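Local coordinates for DNA/RNA-binding protein Alba (Thermoplasma volcanium, PDB 4Z9E) that probably binds double-stranded DNA tightly without sequence specificity and helps compact it, as a histone-like chromatin protein of archaea, at residues K12-Y17 against A48-H53; L19-Q24 against I32-R37. All blocks are in the same frame, centred on the assembly; numbering follows the deposited sequence.

Overall arrangement
Contacts 1 and 2 are neighbours in one small alpha/beta fold, their centres about 8 Å apart. Both use helix 14-25. Contact 1 sets the start of this helix against helix 41-55 near the surface. Contact 2 packs its later turns onto strand 31-37 in the core. Contact 2 is nested along the chain inside the loop closed by contact 1, and helix 41-55 directly follows strand 31-37. The contacts also touch each other, through Thr51 on Val21 and Ala48 on Ile34. Together they pack two helices against each other and onto the mixed sheet, in the chain order strand, helix, strand, helix seen in Alba proteins.

Contact 1 of 2, residues K12-Y17 against A48-H53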
loop_
_atom_site.group_PDB
_atom_site.type_symbol
_atom_site.label_atom_id
_atom_site.label_comp_id
_atom_site.label_asym_id
_atom_site.label_seq_id
_atom_site.Cartn_x
_atom_site.Cartn_y
_atom_site.Cartn_z
ATOM N N LYS A 12 -17.809 -0.325 1.744
ATOM C CA LYS A 12 -18.559 -1.393 1.050
ATOM C C LYS A 12 -17.751 -2.703 0.870
ATOM O O LYS A 12 -16.522 -2.697 0.950
ATOM C CB LYS A 12 -19.016 -0.898 -0.317
ATOM C CG LYS A 12 -19.987 0.264 -0.258
ATOM C CD LYS A 12 -20.337 0.728 -1.658
ATOM C CE LYS A 12 -21.278 1.921 -1.599
ATOM N NZ LYS A 12 -21.717 2.271 -2.974
ATOM N N PRO A 13 -18.435 -3.840 0.665
ATOM C CA PRO A 13 -17.668 -5.051 0.380
ATOM C C PRO A 13 -16.778 -4.932 -0.847
ATOM O O PRO A 13 -17.129 -4.273 -1.827
ATOM C CB PRO A 13 -18.765 -6.097 0.182
ATOM C CG PRO A 13 -19.784 -5.684 1.202
ATOM C CD PRO A 13 -19.822 -4.178 1.048
ATOM N N THR A 14 -15.619 -5.570 -0.748
ATOM C CA THR A 14 -14.537 -5.417 -1.696
ATOM C C THR A 14 -14.979 -5.592 -3.159
ATOM O O THR A 14 -14.522 -4.840 -4.057
ATOM C CB THR A 14 -13.403 -6.397 -1.297
ATOM O OG1 THR A 14 -12.969 -6.044 0.017
ATOM C CG2 THR A 14 -12.202 -6.316 -2.217
ATOM N N MET A 15 -15.878 -6.554 -3.390
ATOM C CA MET A 15 -16.275 -6.908 -4.747
ATOM C C MET A 15 -17.033 -5.780 -5.440
ATOM O O MET A 15 -16.956 -5.662 -6.654
ATOM C CB MET A 15 -17.068 -8.197 -4.769
ATOM C CG MET A 15 -16.243 -9.425 -4.381
ATOM S SD MET A 15 -14.826 -9.694 -5.455
ATOM C CE MET A 15 -14.604 -11.463 -5.283
ATOM N N ASN A 16 -17.732 -4.939 -4.679
ATOM C CA ASN A 16 -18.308 -3.710 -5.257
ATOM C C ASN A 16 -17.283 -2.902 -6.001
ATOM O O ASN A 16 -17.527 -2.436 -7.115
ATOM C CB ASN A 16 -18.959 -2.820 -4.190
ATOM C CG ASN A 16 -20.218 -3.418 -3.662
ATOM O OD1 ASN A 16 -21.281 -3.253 -4.259
ATOM N ND2 ASN A 16 -20.102 -4.197 -2.603
ATOM N N TYR A 17 -16.118 -2.749 -5.379
ATOM C CA TYR A 17 -15.079 -1.938 -5.968
ATOM C C TYR A 17 -14.448 -2.651 -7.146
ATOM O O TYR A 17 -14.092 -2.017 -8.134
ATOM C CB TYR A 17 -14.082 -1.511 -4.905
ATOM C CG TYR A 17 -14.736 -0.716 -3.784
ATOM C CD1 TYR A 17 -15.250 0.566 -4.010
ATOM C CD2 TYR A 17 -14.850 -1.248 -2.503
ATOM C CE1 TYR A 17 -15.866 1.287 -2.982
ATOM C CE2 TYR A 17 -15.458 -0.535 -1.467
ATOM C CZ TYR A 17 -15.954 0.727 -1.705
ATOM O OH TYR A 17 -16.532 1.415 -0.649
ATOM N N ALA A 48 -7.332 -4.204 -6.293
ATOM C CA ALA A 48 -6.476 -4.291 -7.479
ATOM C C ALA A 48 -5.936 -5.682 -7.714
ATOM O O ALA A 48 -5.697 -6.059 -8.851
ATOM C CB ALA A 48 -5.312 -3.299 -7.406
ATOM N N GLU A 49 -5.694 -6.433 -6.654
ATOM C CA GLU A 49 -5.107 -7.751 -6.841
ATOM C C GLU A 49 -6.143 -8.779 -7.292
ATOM O O GLU A 49 -5.865 -9.621 -8.137
ATOM C CB GLU A 49 -4.371 -8.201 -5.590
ATOM C CG GLU A 49 -3.013 -7.544 -5.474
ATOM C CD GLU A 49 -1.985 -8.238 -6.350
ATOM O OE1 GLU A 49 -1.790 -9.447 -6.159
ATOM O OE2 GLU A 49 -1.373 -7.607 -7.240
ATOM N N ILE A 50 -7.349 -8.674 -6.758
ATOM C CA ILE A 50 -8.429 -9.550 -7.185
ATOM C C ILE A 50 -8.737 -9.293 -8.648
ATOM O O ILE A 50 -8.894 -10.227 -9.453
ATOM C CB ILE A 50 -9.698 -9.306 -6.349
ATOM C CG1 ILE A 50 -9.504 -9.858 -4.958
ATOM C CG2 ILE A 50 -10.900 -9.975 -6.975
ATOM C CD1 ILE A 50 -10.454 -9.253 -3.954
ATOM N N THR A 51 -8.802 -8.014 -8.980
ATOM C CA THR A 51 -9.111 -7.598 -10.328
ATOM C C THR A 51 -8.169 -8.251 -11.331
ATOM O O THR A 51 -8.601 -8.797 -12.325
ATOM C CB THR A 51 -9.023 -6.065 -10.464
ATOM O OG1 THR A 51 -10.118 -5.470 -9.772
ATOM C CG2 THR A 51 -9.104 -5.652 -11.898
ATOM N N ARG A 52 -6.876 -8.189 -11.082
ATOM C CA ARG A 52 -5.925 -8.705 -12.070
ATOM C C ARG A 52 -5.701 -10.222 -12.009
ATOM O O ARG A 52 -5.069 -10.795 -12.883
ATOM C CB ARG A 52 -4.607 -7.965 -11.964
ATOM C CG ARG A 52 -3.904 -8.221 -10.659
ATOM C CD ARG A 52 -2.864 -7.141 -10.441
ATOM N NE ARG A 52 -1.747 -7.339 -11.348
ATOM C CZ ARG A 52 -0.689 -8.094 -11.065
ATOM N NH1 ARG A 52 -0.598 -8.712 -9.882
ATOM N NH2 ARG A 52 0.280 -8.217 -11.967
ATOM N N HIS A 53 -6.230 -10.864 -10.981
ATOM C CA HIS A 53 -6.137 -12.305 -10.877
ATOM C C HIS A 53 -7.338 -12.993 -11.458
ATOM O O HIS A 53 -7.226 -13.899 -12.266
ATOM C CB HIS A 53 -5.898 -12.707 -9.426
ATOM C CG HIS A 53 -4.446 -12.641 -9.021
ATOM N ND1 HIS A 53 -3.652 -11.590 -9.334
ATOM C CD2 HIS A 53 -3.644 -13.549 -8.339
ATOM C CE1 HIS A 53 -2.413 -11.807 -8.870
ATOM N NE2 HIS A 53 -2.404 -13.009 -8.262
#
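Ile50 meets Thr14 and Met15 in a small apolar contact at the surface, where the start of helix 14-25 lies beside helix 41-55. The closest CA atoms are those of Met15 and Ile50, 8.6 Å apart. Glu49, just before Ile50, makes its bonds away from this contact. Glu49 OE2 forms a salt bridge with Arg52 NH1 at 3.0 Å, on the syn side and 28° out of the carboxylate plane. The same oxygen bonds to the hydroxyl of Tyr61 on strand 60-69, and Glu49 OE1 to Thr68 of the second subunit. The carboxylate is therefore tied on both oxygens, which should fix its rotation. Ile50 makes the contact itself. Its two branches split the work. The CG1 branch is extended (chi2 160°) and carries Ile50 CD1 to Thr14 CG2, 3.8 Å away. The two side chains are set at a slant to each other. Ile50 CG2 lies 4.2 Å from Met15 SD. The methionine bends at chi1 and chi2, and this brings its sulfur toward the other helix. Across from this helix, the entry into helix 14-25 is braced from within. Asn16 ND2 donates to Pro13 O at 3.1 Å, fairly straight at 161°, and Asn16 N reaches the same oxygen from the same face. Lys12 N donates to Tyr17 OH at 3.2 Å. The contact is plain helix-helix packing on one side of the Alba fold, between the first turn of helix 14-25 and the later part of helix 41-55. Lys43 and Val47 of helix 41-55 also touch Thr14, and Phe55 packs on Ile50. One residue on, Thr51 packs on Val18 and Val21, further along helix 14-25.

Contact 2 of 2, residues L19-Q24 against I32-R37; sequences LAVVTQ and IIIKAR
Val21 and Ile32 meet where helix 19-24 runs almost antiparallel to strand 32-37, with 166° between their directions. The two axes come within 9.7 Å of each other. The CA atoms of Val21 and Ile32 are the nearest pair, 7.0 Å apart. Three aliphatic side chains and the stem of a glutamine fill the interface. Val21 is the helix residue that meets two strand residues. Val21 CG2 lies 4.3 Å from Ile32 CG2 and 4.2 Å from Ile34 CD1. The valine places CG1 anti to the backbone N (chi1 167°), which leaves CG2 on the strand side. Ile32 spreads its branches over two helix residues. Its CG2 takes Val21, while Ile32 CG1 lies 4.3 Å from Gln24 CB. Gln24 is at the margin of the contact and meets the strand through its methylene, not its amide. Ile34 reaches the helix with CD1, the end of its CG1 branch. These contacts close a beta-alpha-beta crossover, in which helix 14-25 connects strand 6-8 to the parallel strand 31-37 and covers one face of the sheet. Ile7 of strand 6-8 touches both Val21 and Ile32, so the two parallel strands and the helix share one apolar core, and Ala44 of helix 41-55 covers Ile34 as well. Strand 31-37 is also paired with strand 80-88, through Ile32 with Leu87 and Ile34 with Ile85. On the helix, Thr23 OG1 donates to Leu19 O at 2.7 Å, from 46° above the carbonyl plane, while Thr23 N gives the same oxygen the ordinary helical bond.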
loop_
_atom_site.group_PDB
_atom_site.type_symbol
_atom_site.label_atom_id
_atom_site.label_comp_id
_atom_site.label_asym_id
_atom_site.label_seq_id
_atom_site.Cartn_x
_atom_site.Cartn_y
_atom_site.Cartn_z
ATOM N N LEU A 19 -16.040 -4.598 -9.090
ATOM C CA LEU A 19 -17.064 -4.424 -10.109
ATOM C C LEU A 19 -16.976 -3.058 -10.779
ATOM O O LEU A 19 -17.024 -2.961 -12.019
ATOM C CB LEU A 19 -18.452 -4.643 -9.500
ATOM C CG LEU A 19 -19.661 -4.693 -10.458
ATOM C CD1 LEU A 19 -19.517 -5.760 -11.544
ATOM C CD2 LEU A 19 -20.935 -4.908 -9.664
ATOM N N ALA A 20 -16.846 -2.010 -9.965
ATOM C CA ALA A 20 -16.672 -0.654 -10.463
ATOM C C ALA A 20 -15.495 -0.541 -11.428
ATOM O O ALA A 20 -15.576 0.135 -12.455
ATOM C CB ALA A 20 -16.473 0.281 -9.290
ATOM N N VAL A 21 -14.405 -1.230 -11.099
ATOM C CA VAL A 21 -13.197 -1.254 -11.920
ATOM C C VAL A 21 -13.499 -1.968 -13.234
ATOM O O VAL A 21 -13.202 -1.444 -14.310
ATOM C CB VAL A 21 -12.025 -1.947 -11.147
ATOM C CG1 VAL A 21 -10.841 -2.288 -12.039
ATOM C CG2 VAL A 21 -11.560 -1.093 -9.977
ATOM N N VAL A 22 -14.101 -3.158 -13.156
ATOM C CA VAL A 22 -14.374 -3.934 -14.371
ATOM C C VAL A 22 -15.352 -3.189 -15.285
ATOM O O VAL A 22 -15.089 -2.994 -16.463
ATOM C CB VAL A 22 -14.861 -5.365 -14.065
ATOM C CG1 VAL A 22 -15.340 -6.044 -15.343
ATOM C CG2 VAL A 22 -13.728 -6.165 -13.437
ATOM N N THR A 23 -16.468 -2.755 -14.725
ATOM C CA THR A 23 -17.422 -1.924 -15.464
ATOM C C THR A 23 -16.746 -0.858 -16.306
ATOM O O THR A 23 -17.030 -0.715 -17.498
ATOM C CB THR A 23 -18.364 -1.211 -14.494
ATOM O OG1 THR A 23 -18.964 -2.189 -13.654
ATOM C CG2 THR A 23 -19.469 -0.460 -15.242
ATOM N N GLN A 24 -15.846 -0.112 -15.679
ATOM C CA GLN A 24 -15.228 1.014 -16.343
ATOM C C GLN A 24 -14.238 0.631 -17.421
ATOM O O GLN A 24 -14.132 1.338 -18.414
ATOM C CB GLN A 24 -14.676 1.998 -15.319
ATOM C CG GLN A 24 -15.834 2.662 -14.575
ATOM C CD GLN A 24 -15.406 3.688 -13.557
ATOM O OE1 GLN A 24 -14.289 4.209 -13.611
ATOM N NE2 GLN A 24 -16.302 3.989 -12.615
ATOM N N ILE A 32 -7.512 3.321 -14.982
ATOM C CA ILE A 32 -8.334 3.441 -13.781
ATOM C C ILE A 32 -7.447 3.741 -12.569
ATOM O O ILE A 32 -6.340 3.196 -12.446
ATOM C CB ILE A 32 -9.206 2.195 -13.551
ATOM C CG1 ILE A 32 -10.425 2.236 -14.470
ATOM C CG2 ILE A 32 -9.713 2.102 -12.117
ATOM C CD1 ILE A 32 -10.168 1.635 -15.834
ATOM N N ILE A 33 -7.942 4.646 -11.719
ATOM C CA ILE A 33 -7.290 5.054 -10.496
ATOM C C ILE A 33 -8.062 4.523 -9.299
ATOM O O ILE A 33 -9.237 4.845 -9.108
ATOM C CB ILE A 33 -7.312 6.590 -10.340
ATOM C CG1 ILE A 33 -6.727 7.313 -11.571
ATOM C CG2 ILE A 33 -6.682 7.003 -9.009
ATOM C CD1 ILE A 33 -5.215 7.370 -11.647
ATOM N N ILE A 34 -7.386 3.758 -8.459
ATOM C CA ILE A 34 -7.967 3.354 -7.194
ATOM C C ILE A 34 -7.285 4.152 -6.081
ATOM O O ILE A 34 -6.052 4.233 -6.033
ATOM C CB ILE A 34 -7.755 1.846 -6.963
ATOM C CG1 ILE A 34 -8.372 1.048 -8.114
ATOM C CG2 ILE A 34 -8.321 1.431 -5.615
ATOM C CD1 ILE A 34 -7.736 -0.310 -8.332
ATOM N N LYS A 35 -8.083 4.705 -5.175
ATOM C CA LYS A 35 -7.592 5.603 -4.134
ATOM C C LYS A 35 -8.168 5.220 -2.780
ATOM O O LYS A 35 -9.353 4.966 -2.672
ATOM C CB LYS A 35 -7.960 7.056 -4.478
ATOM C CG LYS A 35 -7.440 8.105 -3.501
ATOM C CD LYS A 35 -6.033 8.616 -3.846
ATOM C CE LYS A 35 -5.178 8.881 -2.596
ATOM N NZ LYS A 35 -5.889 9.614 -1.502
ATOM N N ALA A 36 -7.324 5.177 -1.747
ATOM C CA ALA A 36 -7.768 4.895 -0.391
ATOM C C ALA A 36 -6.868 5.561 0.656
ATOM O O ALA A 36 -5.719 5.888 0.369
ATOM C CB ALA A 36 -7.798 3.385 -0.153
ATOM N N ARG A 37 -7.379 5.691 1.880
ATOM C CA ARG A 37 -6.696 6.335 2.986
ATOM C C ARG A 37 -6.790 5.469 4.236
ATOM O O ARG A 37 -7.797 4.787 4.463
ATOM C CB ARG A 37 -7.380 7.665 3.338
ATOM C CG ARG A 37 -7.485 8.703 2.245
ATOM C CD ARG A 37 -7.690 10.048 2.923
ATOM N NE ARG A 37 -8.743 10.847 2.319
ATOM C CZ ARG A 37 -10.045 10.648 2.523
ATOM N NH1 ARG A 37 -10.458 9.657 3.306
ATOM N NH2 ARG A 37 -10.941 11.438 1.935
#